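Local coordinates for hypothetical protein ST2348 (Sulfolobus tokodaii, PDB 2EF7) that is of unknown function but carries a pair of CBS domains, modules that in many relatives bind adenine nucleotides and regulate partner proteins, at residues A[38-43]-A[48-53]; A[76-81]-A[90-95]; A[24-29]-A[67-72]. All coordinates share one frame; numbering follows the deposited sequence.

Contact 1 of 3, residues A[38-43]-A[48-53]; sequences VIVVDG and GIITER
Val38 and Ile50 face each other as an antiparallel hydrogen-bonded pair, joined by two backbone bonds. Val38 N donates to Ile50 O at 2.9 Å, and Ile50 N returns the bond to Val38 O at 3.0 Å, almost straight at the hydrogen (169°). Two residues on, Val40 N reaches Gly48 O at 2.9 Å. The return bond from Gly48 N to Val40 O is weak at 3.4 Å; Val40 also bonds to the backbone of Val47. Between these pairs, Ile39 and Ile49 form the non-hydrogen-bonded pair, where Ile49 CA makes a CA-H...O contact with Val38 O.

Apolar packing divides between the two faces of the sheet. On the face of Val38, Val40 and Ile50, the side chains of Val38 and Ile50 run side by side. Val40 sets CG1 anti to its backbone N (chi1 -178°), which leaves CG2 beside that N, leaning back toward the Val38 end, where it meets Ile50 CD1 at 3.7 Å. Helix 23-33 covers this face through Ile26 and Met30. On the other face, Ile39 and Ile49 are in looser touch, with Ile39 CD1 4.4 Å from Ile49 CG1; the same Ile49 CG1 comes to 3.3 Å from Val38 O. Leu110 and Ile113 of strand 110-115 pack on Ile39 from this side.

Where the second strand ends, Thr51 takes the N-cap position of helix 52-60. Just beyond it, Glu52 and Arg53 each form a salt bridge with the second subunit, Glu52 to its Arg53 and Arg53 to its Glu52. The hairpin of strands 37-42 and 45-51 running straight into helix 52-60 is the beta-beta-alpha part of the beta-alpha-beta-beta-alpha CBS fold, preceded here by strand 16-18 and helix 23-33.

Contact 2 of 3, residues A[76-81]-A[90-95]; sequences SLITIR and LALMRQ
Leu92 projects from helix 86-96 onto strand 80-81 and the loop leading into it, packing against Ile78, Thr79 and Ile80 within the beta-alpha-beta unit formed by strand 80-81, helix 86-96 and strand 100-104 of the second CBS domain. From CB, which points toward the 76-81 segment, the side chain reaches CG, and there the contact begins: Leu92 CG lies 4.0 Å from Ile78 CG2. One of its two methyl branches, CD2, does most of the touching. It meets the same Ile78 CG2 at 3.9 Å, where the two side chains pass at a slant, and it comes to 4.2 Å from Ile80 CD1, the side chains of Ile80 and Leu92 running antiparallel to each other. The leucine branch thus enters between two isoleucines that flank Thr79, whose own CB points away from the helix.

Ile80 arrives at this meeting through an extended first torsion, CG1 opposite the backbone N (chi1 -171°), followed by a bend at chi2 (76°) that carries CD1 to the leucine. Its backbone is held by hydrogen bonds to Pro102 and Val104, while Val103 and Ile114 touch its side chain. Ile78 also leans on Leu101 of strand 100-104, so both isoleucines bridge the helix and the sheet.

No hydrogen bond spans the two segments, and the contact lies near the surface, with its touching residues partly exposed. The backbone takes part through a single oxygen: Thr79 O stands 3.2 Å from Leu92 CD2, a carbonyl set against a methyl group.

Contact 3 of 3, residues A[24-29]-A[67-72]; sequences NDIAKV and TKAEEF
Ile26 of helix 23-33 presses its terminal methyl into the loop that leads to strand 74-75. All the close touching is done by CD1, which lies 3.7 Å from Ala69 CB and 4.0 Å from Phe72 CZ. With CG1 anti to the carbonyl carbon (chi1 -62°) and an extended second torsion (165°), the isoleucine stretches away from its helix, while the phenyl group comes to meet it from the opposite direction. The methyl approaches the ring obliquely. This tight part is sealed by the sheet, since Ile50 packs on Ile26, Ala69 and Phe72 alike, and Phe72 also reaches Ile55 and Ala58 of helix 52-60.

The other side of the loop is polar and faces solvent, Glu71 being exposed and Lys68 and Glu70 partly so. There Lys68 NZ forms a salt bridge with Glu70 OE2 at 3.0 Å, and Lys68 N donates to Glu71 OE2 at 3.2 Å from above the carboxylate plane. These bonds remain within the 67-72 segment and grip its short turn, which is also closed by backbone bonds.

Between the two segments the side chains meet by hydrophobic burial, while backbone bonds of Asn24 with Leu65 and Thr67 with Leu23 join the helix start to the loop beside it. The charged groups of the loop brace its own turn.

Contacts 1 and 3 form one continuous hydrophobic core, their centres about 9 Å apart. Ile50 is the shared residue: its CD1 lies 3.7 Å from both Ile26 CD1 and Ala69 CB, and along the chain contact 1 is nested within the loop that contact 3 closes. Both also touch the second subunit. Contact 2 belongs to the other CBS domain, its centre about 16 Å from that of contact 1 and 25 Å from that of contact 3, although segments 67-72 and 76-81 follow each other closely along the chain. The three contacts thus sample both halves of the CBS pair; none of them is tied to a known site.

Contact 1 of 3, residues A[38-43]-A[48-53]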
# COMPACT_ATOMS: atom_id res chain seq x y z
N VAL A 38 6.78 -12.56 18.30
CA VAL A 38 5.77 -13.27 19.06
C VAL A 38 5.33 -12.37 20.20
O VAL A 38 6.07 -11.50 20.65
CB VAL A 38 6.29 -14.60 19.65
CG1 VAL A 38 6.63 -15.58 18.54
CG2 VAL A 38 7.51 -14.35 20.53
N ILE A 39 4.11 -12.58 20.66
CA ILE A 39 3.60 -11.82 21.79
C ILE A 39 4.02 -12.56 23.04
O ILE A 39 3.95 -13.79 23.09
CB ILE A 39 2.07 -11.77 21.76
CG1 ILE A 39 1.60 -11.11 20.46
CG2 ILE A 39 1.54 -11.04 23.00
CD1 ILE A 39 2.11 -9.68 20.30
N VAL A 40 4.48 -11.84 24.05
CA VAL A 40 4.84 -12.49 25.30
C VAL A 40 3.62 -12.34 26.21
O VAL A 40 3.09 -11.23 26.36
CB VAL A 40 6.05 -11.84 25.97
CG1 VAL A 40 6.39 -12.60 27.24
CG2 VAL A 40 7.26 -11.81 24.99
N VAL A 41 3.15 -13.44 26.79
CA VAL A 41 2.00 -13.38 27.68
C VAL A 41 2.32 -13.85 29.08
O VAL A 41 3.26 -14.60 29.32
CB VAL A 41 0.79 -14.22 27.17
CG1 VAL A 41 0.32 -13.70 25.83
CG2 VAL A 41 1.16 -15.69 27.09
N ASP A 42 1.50 -13.36 30.01
CA ASP A 42 1.59 -13.68 31.42
C ASP A 42 0.19 -14.21 31.66
O ASP A 42 -0.75 -13.44 31.76
CB ASP A 42 1.82 -12.40 32.23
CG ASP A 42 2.00 -12.67 33.72
OD1 ASP A 42 1.37 -13.60 34.25
OD2 ASP A 42 2.78 -11.93 34.36
N GLY A 43 0.05 -15.53 31.71
CA GLY A 43 -1.27 -16.12 31.91
C GLY A 43 -2.28 -15.65 30.87
O GLY A 43 -3.37 -15.18 31.23
N GLY A 48 4.25 -8.00 26.45
CA GLY A 48 5.33 -7.51 25.62
C GLY A 48 5.39 -8.19 24.27
O GLY A 48 4.48 -8.91 23.87
N ILE A 49 6.49 -7.95 23.57
CA ILE A 49 6.71 -8.53 22.25
C ILE A 49 8.20 -8.77 22.02
O ILE A 49 9.04 -8.01 22.49
CB ILE A 49 6.16 -7.60 21.14
CG1 ILE A 49 6.28 -8.29 19.78
CG2 ILE A 49 6.93 -6.29 21.14
CD1 ILE A 49 5.76 -7.44 18.62
N ILE A 50 8.50 -9.86 21.32
CA ILE A 50 9.87 -10.21 20.99
C ILE A 50 9.98 -10.29 19.47
O ILE A 50 9.26 -11.07 18.84
CB ILE A 50 10.27 -11.58 21.60
CG1 ILE A 50 10.40 -11.46 23.12
CG2 ILE A 50 11.59 -12.05 21.00
CD1 ILE A 50 10.59 -12.78 23.85
N THR A 51 10.85 -9.47 18.89
CA THR A 51 11.06 -9.47 17.44
C THR A 51 12.39 -10.13 17.19
O THR A 51 13.15 -10.38 18.14
CB THR A 51 11.16 -8.06 16.87
OG1 THR A 51 12.27 -7.40 17.49
CG2 THR A 51 9.87 -7.28 17.12
N GLU A 52 12.69 -10.40 15.92
CA GLU A 52 13.96 -11.02 15.57
C GLU A 52 15.09 -10.14 16.08
O GLU A 52 16.11 -10.63 16.54
CB GLU A 52 14.09 -11.16 14.06
CG GLU A 52 12.97 -11.94 13.43
CD GLU A 52 13.14 -12.09 11.95
OE1 GLU A 52 13.37 -11.06 11.28
OE2 GLU A 52 13.03 -13.22 11.44
N ARG A 53 14.89 -8.83 15.98
CA ARG A 53 15.89 -7.86 16.42
C ARG A 53 16.12 -7.94 17.93
O ARG A 53 17.26 -7.81 18.40
CB ARG A 53 15.47 -6.45 16.02
CG ARG A 53 16.45 -5.38 16.46
CD ARG A 53 16.34 -4.16 15.58
NE ARG A 53 16.44 -4.53 14.17
CZ ARG A 53 16.58 -3.67 13.16
NH1 ARG A 53 16.64 -2.37 13.41
NH2 ARG A 53 16.64 -4.11 11.92

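Contact 2 of 3, residues A[76-81]-A[90-95]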
# COMPACT_ATOMS: atom_id res chain seq x y z
N SER A 76 5.49 -3.97 27.01
CA SER A 76 4.33 -3.17 26.61
C SER A 76 3.03 -3.76 27.12
O SER A 76 2.76 -4.95 26.95
CB SER A 76 4.25 -3.04 25.10
OG SER A 76 3.06 -2.36 24.74
N LEU A 77 2.21 -2.90 27.72
CA LEU A 77 0.93 -3.32 28.26
C LEU A 77 -0.21 -2.67 27.48
O LEU A 77 -1.38 -2.86 27.80
CB LEU A 77 0.83 -2.96 29.74
CG LEU A 77 1.78 -3.69 30.70
CD1 LEU A 77 1.73 -3.05 32.09
CD2 LEU A 77 1.38 -5.15 30.79
N ILE A 78 0.13 -1.90 26.44
CA ILE A 78 -0.88 -1.23 25.63
C ILE A 78 -1.67 -2.29 24.85
O ILE A 78 -1.10 -3.07 24.09
CB ILE A 78 -0.26 -0.23 24.61
CG1 ILE A 78 0.92 0.53 25.23
CG2 ILE A 78 -1.31 0.77 24.14
CD1 ILE A 78 0.57 1.28 26.49
N THR A 79 -2.99 -2.31 25.03
CA THR A 79 -3.84 -3.26 24.34
C THR A 79 -5.17 -2.60 23.99
O THR A 79 -5.49 -1.53 24.50
CB THR A 79 -4.19 -4.48 25.22
OG1 THR A 79 -5.01 -4.05 26.30
CG2 THR A 79 -2.93 -5.14 25.77
N ILE A 80 -5.94 -3.26 23.13
CA ILE A 80 -7.26 -2.78 22.73
C ILE A 80 -8.23 -3.97 22.76
O ILE A 80 -7.86 -5.08 22.35
CB ILE A 80 -7.23 -2.17 21.31
CG1 ILE A 80 -8.57 -1.48 21.02
CG2 ILE A 80 -6.91 -3.23 20.28
CD1 ILE A 80 -8.72 -0.13 21.72
N ARG A 81 -9.45 -3.76 23.24
CA ARG A 81 -10.44 -4.84 23.29
C ARG A 81 -10.95 -5.15 21.88
O ARG A 81 -11.05 -4.27 21.04
CB ARG A 81 -11.61 -4.46 24.19
CG ARG A 81 -11.24 -4.27 25.64
CD ARG A 81 -12.47 -4.25 26.52
NE ARG A 81 -12.12 -4.31 27.94
CZ ARG A 81 -13.00 -4.42 28.93
NH1 ARG A 81 -14.30 -4.48 28.66
NH2 ARG A 81 -12.59 -4.47 30.19
N LEU A 90 -7.32 3.10 16.45
CA LEU A 90 -6.59 4.16 15.79
C LEU A 90 -6.14 5.24 16.77
O LEU A 90 -5.00 5.70 16.74
CB LEU A 90 -7.46 4.81 14.72
CG LEU A 90 -6.77 5.93 13.93
CD1 LEU A 90 -5.52 5.40 13.25
CD2 LEU A 90 -7.74 6.49 12.91
N ALA A 91 -7.05 5.65 17.65
CA ALA A 91 -6.72 6.68 18.61
C ALA A 91 -5.60 6.21 19.54
O ALA A 91 -4.74 7.00 19.92
CB ALA A 91 -7.95 7.06 19.41
N LEU A 92 -5.60 4.92 19.89
CA LEU A 92 -4.59 4.39 20.78
C LEU A 92 -3.23 4.30 20.07
O LEU A 92 -2.20 4.59 20.67
CB LEU A 92 -5.00 3.00 21.29
CG LEU A 92 -4.54 2.64 22.71
CD1 LEU A 92 -5.05 3.70 23.68
CD2 LEU A 92 -5.07 1.28 23.11
N MSE A 93 -3.25 3.92 18.80
CA MSE A 93 -2.02 3.83 18.03
C MSE A 93 -1.36 5.21 17.91
O MSE A 93 -0.15 5.36 18.15
CB MSE A 93 -2.31 3.27 16.63
CG MSE A 93 -2.59 1.78 16.62
SE MSE A 93 -3.24 1.15 14.91
CE MSE A 93 -4.27 -0.36 15.53
N ARG A 94 -2.14 6.23 17.55
CA ARG A 94 -1.62 7.59 17.42
C ARG A 94 -1.05 8.05 18.76
O ARG A 94 0.08 8.54 18.82
CB ARG A 94 -2.73 8.56 17.00
CG ARG A 94 -3.27 8.33 15.59
CD ARG A 94 -4.41 9.29 15.24
NE ARG A 94 -3.98 10.68 15.18
CZ ARG A 94 -4.76 11.69 14.79
NH1 ARG A 94 -4.29 12.93 14.78
NH2 ARG A 94 -6.01 11.46 14.42
N GLN A 95 -1.83 7.88 19.82
CA GLN A 95 -1.40 8.28 21.15
C GLN A 95 -0.04 7.73 21.55
O GLN A 95 0.76 8.43 22.16
CB GLN A 95 -2.43 7.85 22.21
CG GLN A 95 -2.12 8.37 23.60
CD GLN A 95 -3.24 8.14 24.60
OE1 GLN A 95 -4.41 8.35 24.29
NE2 GLN A 95 -2.89 7.71 25.80

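Contact 3 of 3, residues A[24-29]-A[67-72]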
# COMPACT_ATOMS: atom_id res chain seq x y z
N ASN A 24 16.25 -19.67 23.43
CA ASN A 24 16.37 -20.70 22.40
C ASN A 24 15.05 -21.34 22.01
O ASN A 24 14.84 -21.65 20.83
CB ASN A 24 17.39 -21.78 22.80
CG ASN A 24 16.92 -22.62 23.96
OD1 ASN A 24 16.61 -22.10 25.03
ND2 ASN A 24 16.88 -23.93 23.76
N ASP A 25 14.14 -21.53 22.96
CA ASP A 25 12.85 -22.13 22.62
C ASP A 25 12.02 -21.15 21.79
O ASP A 25 11.31 -21.55 20.85
CB ASP A 25 12.07 -22.54 23.88
CG ASP A 25 12.75 -23.66 24.63
OD1 ASP A 25 13.35 -24.54 23.97
OD2 ASP A 25 12.69 -23.68 25.88
N ILE A 26 12.12 -19.87 22.13
CA ILE A 26 11.38 -18.85 21.40
C ILE A 26 11.91 -18.77 19.97
O ILE A 26 11.13 -18.67 19.02
CB ILE A 26 11.56 -17.46 22.07
CG1 ILE A 26 10.98 -17.50 23.49
CG2 ILE A 26 10.88 -16.39 21.22
CD1 ILE A 26 11.42 -16.32 24.36
N ALA A 27 13.23 -18.81 19.82
CA ALA A 27 13.82 -18.74 18.49
C ALA A 27 13.35 -19.95 17.70
O ALA A 27 13.10 -19.87 16.50
CB ALA A 27 15.35 -18.72 18.57
N LYS A 28 13.21 -21.08 18.39
CA LYS A 28 12.77 -22.28 17.72
C LYS A 28 11.35 -22.13 17.20
O LYS A 28 11.04 -22.59 16.10
CB LYS A 28 12.85 -23.48 18.67
CG LYS A 28 12.49 -24.81 18.01
CD LYS A 28 12.82 -25.98 18.92
CE LYS A 28 12.55 -27.32 18.23
NZ LYS A 28 13.17 -28.46 18.96
N VAL A 29 10.48 -21.48 17.98
CA VAL A 29 9.10 -21.30 17.56
C VAL A 29 9.02 -20.42 16.33
O VAL A 29 8.33 -20.74 15.36
CB VAL A 29 8.22 -20.65 18.66
CG1 VAL A 29 6.82 -20.43 18.12
CG2 VAL A 29 8.17 -21.54 19.89
N THR A 67 18.08 -17.39 28.61
CA THR A 67 17.48 -16.12 29.02
C THR A 67 15.96 -16.13 28.84
O THR A 67 15.44 -16.48 27.78
CB THR A 67 18.11 -14.96 28.23
OG1 THR A 67 19.55 -15.04 28.32
CG2 THR A 67 17.66 -13.61 28.80
N LYS A 68 15.24 -15.75 29.89
CA LYS A 68 13.78 -15.74 29.85
C LYS A 68 13.23 -14.59 29.00
O LYS A 68 13.83 -13.52 28.90
CB LYS A 68 13.20 -15.65 31.27
CG LYS A 68 13.55 -16.87 32.16
CD LYS A 68 12.85 -16.80 33.52
CE LYS A 68 13.17 -15.49 34.24
NZ LYS A 68 12.28 -15.23 35.41
N ALA A 69 12.07 -14.82 28.40
CA ALA A 69 11.42 -13.84 27.55
C ALA A 69 11.32 -12.46 28.18
O ALA A 69 11.73 -11.46 27.57
CB ALA A 69 10.03 -14.34 27.15
N GLU A 70 10.80 -12.38 29.39
CA GLU A 70 10.62 -11.09 30.05
C GLU A 70 11.91 -10.29 30.23
O GLU A 70 11.86 -9.08 30.45
CB GLU A 70 9.92 -11.27 31.40
CG GLU A 70 10.75 -11.98 32.47
CD GLU A 70 9.92 -12.39 33.68
OE1 GLU A 70 9.05 -11.59 34.10
OE2 GLU A 70 10.14 -13.50 34.20
N GLU A 71 13.07 -10.94 30.14
CA GLU A 71 14.33 -10.24 30.32
C GLU A 71 14.85 -9.50 29.09
O GLU A 71 15.74 -8.66 29.22
CB GLU A 71 15.43 -11.21 30.78
CG GLU A 71 15.14 -11.97 32.05
CD GLU A 71 16.34 -12.80 32.50
OE1 GLU A 71 17.35 -12.19 32.91
OE2 GLU A 71 16.28 -14.05 32.43
N PHE A 72 14.32 -9.80 27.91
CA PHE A 72 14.81 -9.13 26.71
C PHE A 72 13.75 -8.70 25.72
O PHE A 72 14.06 -8.14 24.66
CB PHE A 72 15.85 -10.02 26.00
CG PHE A 72 15.28 -11.26 25.37
CD1 PHE A 72 15.01 -11.30 24.00
CD2 PHE A 72 15.07 -12.41 26.13
CE1 PHE A 72 14.53 -12.47 23.40
CE2 PHE A 72 14.60 -13.59 25.54
CZ PHE A 72 14.33 -13.62 24.17